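PDB 1WV8: DUF1902 domain-containing protein from Thermus thermophilus, which is of unknown function but may be distantly related to the MetJ/Arc-type repressors. Local coordinates for residues L41-M44 / V45-L49. Numbering follows the deposited sequence.
Sequences LAVM and VPELL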
ATOM      1  N   LEU A  41      -4.020   3.571 -11.708  1.00 31.95           N
ATOM      2  CA  LEU A  41      -5.172   2.902 -11.109  1.00 36.73           C
ATOM      3  C   LEU A  41      -6.395   3.812 -10.965  1.00 45.81           C
ATOM      4  O   LEU A  41      -7.526   3.390 -11.204  1.00 44.40           O
ATOM      5  CB  LEU A  41      -4.787   2.330  -9.739  1.00 37.31           C
ATOM      6  CG  LEU A  41      -4.248   0.890  -9.690  1.00 46.70           C
ATOM      7  CD1 LEU A  41      -3.454   0.603 -10.928  1.00 38.36           C
ATOM      8  CD2 LEU A  41      -3.388   0.684  -8.443  1.00 27.82           C
ATOM      9  N   ALA A  42      -6.153   5.056 -10.572  1.00 44.39           N
ATOM     10  CA  ALA A  42      -7.219   6.031 -10.378  1.00 53.21           C
ATOM     11  C   ALA A  42      -8.080   6.172 -11.621  1.00 52.02           C
ATOM     12  O   ALA A  42      -9.283   6.409 -11.532  1.00 57.49           O
ATOM     13  CB  ALA A  42      -6.622   7.379 -10.008  1.00 36.67           C
ATOM     14  N   VAL A  43      -7.454   6.015 -12.780  1.00 54.87           N
ATOM     15  CA  VAL A  43      -8.154   6.128 -14.050  1.00 55.45           C
ATOM     16  C   VAL A  43      -8.805   4.810 -14.468  1.00 57.84           C
ATOM     17  O   VAL A  43     -10.015   4.743 -14.681  1.00 57.66           O
ATOM     18  CB  VAL A  43      -7.192   6.567 -15.166  1.00 49.09           C
ATOM     19  CG1 VAL A  43      -7.950   6.738 -16.456  1.00 57.09           C
ATOM     20  CG2 VAL A  43      -6.498   7.864 -14.782  1.00 51.39           C
HETATM   21  N   MSE A  44      -7.993   3.764 -14.572  1.00 53.26           N
HETATM   22  CA  MSE A  44      -8.469   2.450 -14.991  1.00 50.06           C
HETATM   23  C   MSE A  44      -9.530   1.752 -14.150  1.00 49.36           C
HETATM   24  O   MSE A  44     -10.478   1.194 -14.698  1.00 55.67           O
HETATM   25  CB  MSE A  44      -7.291   1.499 -15.132  1.00 59.24           C
HETATM   26  CG  MSE A  44      -6.404   1.772 -16.315  1.00 71.83           C
HETATM   27 SE   MSE A  44      -5.130   0.340 -16.438  1.00102.56          SE
HETATM   28  CE  MSE A  44      -6.365  -1.151 -16.609  1.00 55.36           C
ATOM     29  N   VAL A  45      -9.364   1.754 -12.831  1.00 43.73           N
ATOM     30  CA  VAL A  45     -10.309   1.072 -11.951  1.00 45.68           C
ATOM     31  C   VAL A  45     -11.777   1.480 -12.109  1.00 52.44           C
ATOM     32  O   VAL A  45     -12.657   0.625 -12.153  1.00 53.07           O
ATOM     33  CB  VAL A  45      -9.892   1.220 -10.467  1.00 46.19           C
ATOM     34  CG1 VAL A  45     -10.993   0.696  -9.555  1.00 33.03           C
ATOM     35  CG2 VAL A  45      -8.608   0.433 -10.218  1.00 42.42           C
ATOM     36  N   PRO A  46     -12.066   2.789 -12.196  1.00 59.58           N
ATOM     37  CA  PRO A  46     -13.480   3.149 -12.348  1.00 65.28           C
ATOM     38  C   PRO A  46     -14.000   2.517 -13.635  1.00 65.02           C
ATOM     39  O   PRO A  46     -15.015   1.804 -13.634  1.00 54.00           O
ATOM     40  CB  PRO A  46     -13.445   4.676 -12.418  1.00 63.63           C
ATOM     41  CG  PRO A  46     -12.219   5.022 -11.608  1.00 67.00           C
ATOM     42  CD  PRO A  46     -11.225   3.993 -12.099  1.00 56.99           C
ATOM     43  N   GLU A  47     -13.271   2.775 -14.719  1.00 62.45           N
ATOM     44  CA  GLU A  47     -13.597   2.254 -16.044  1.00 67.51           C
ATOM     45  C   GLU A  47     -13.908   0.763 -16.019  1.00 69.96           C
ATOM     46  O   GLU A  47     -14.933   0.333 -16.543  1.00 72.40           O
ATOM     47  CB  GLU A  47     -12.435   2.495 -17.010  1.00 62.16           C
ATOM     48  CG  GLU A  47     -11.946   3.929 -17.072  1.00 79.08           C
ATOM     49  CD  GLU A  47     -10.785   4.106 -18.040  1.00 84.50           C
ATOM     50  OE1 GLU A  47      -9.827   3.303 -17.974  1.00 90.91           O
ATOM     51  OE2 GLU A  47     -10.822   5.048 -18.862  1.00 86.45           O
ATOM     52  N   LEU A  48     -13.016  -0.021 -15.415  1.00 69.75           N
ATOM     53  CA  LEU A  48     -13.193  -1.470 -15.334  1.00 65.35           C
ATOM     54  C   LEU A  48     -14.423  -1.860 -14.536  1.00 64.77           C
ATOM     55  O   LEU A  48     -15.063  -2.870 -14.830  1.00 70.30           O
ATOM     56  CB  LEU A  48     -11.952  -2.129 -14.724  1.00 64.61           C
ATOM     57  CG  LEU A  48     -10.687  -2.101 -15.593  1.00 73.77           C
ATOM     58  CD1 LEU A  48      -9.487  -2.593 -14.800  1.00 75.71           C
ATOM     59  CD2 LEU A  48     -10.903  -2.963 -16.821  1.00 72.04           C
ATOM     60  N   LEU A  49     -14.755  -1.060 -13.525  1.00 66.53           N
ATOM     61  CA  LEU A  49     -15.923  -1.329 -12.689  1.00 63.52           C
ATOM     62  C   LEU A  49     -17.226  -1.056 -13.439  1.00 62.57           C
ATOM     63  O   LEU A  49     -18.235  -1.726 -13.214  1.00 55.64           O
ATOM     64  CB  LEU A  49     -15.862  -0.487 -11.414  1.00 57.58           C
ATOM     65  CG  LEU A  49     -14.804  -0.941 -10.412  1.00 53.16           C
ATOM     66  CD1 LEU A  49     -14.631   0.110  -9.325  1.00 56.99           C
ATOM     67  CD2 LEU A  49     -15.213  -2.278  -9.813  1.00 50.47           C
TER
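Pro-46 sets its ring against the preceding turn of helix 34-51. Its CD lies 3.2 Å from Ala-42 O and 2.9 Å from Val-43 O. With no N-H to offer, Pro-46 makes no bond back to that turn, and the helix kinks here. Regular bonds flank the break: Val-45 N donates to Leu-41 O before it, and Leu-48 N to Met-44 O after it, both at 2.9 Å. With an alanine in its place CG and CD are gone, which would probably open a gap beside the carbonyls of Ala-42 and Val-43 and weaken the packing on Phe-72 of the second subunit.

On another face, Met-44, a selenomethionine, bends at its last torsion (chi3 58°). This turns CE along the helix to meet Leu-48 CD1 at 3.9 Å, the two side chains lying side by side. Glu-47 runs alongside Val-43, extended beyond CG. Chi1 of -52° sets CG 3.2 Å from Val-43 O, and OE1 comes within 3.4 Å of Met-44 CA. Val-45 CG2 rests 3.3 Å from Leu-41 O.

Leu-41 and Val-45 face strands 3-11 and 61-69, while Val-45 and Pro-46 also pack on the second subunit. The arrangement is that of a proline-kinked amphipathic helix packed on a mixed beta-sheet and at a dimer interface.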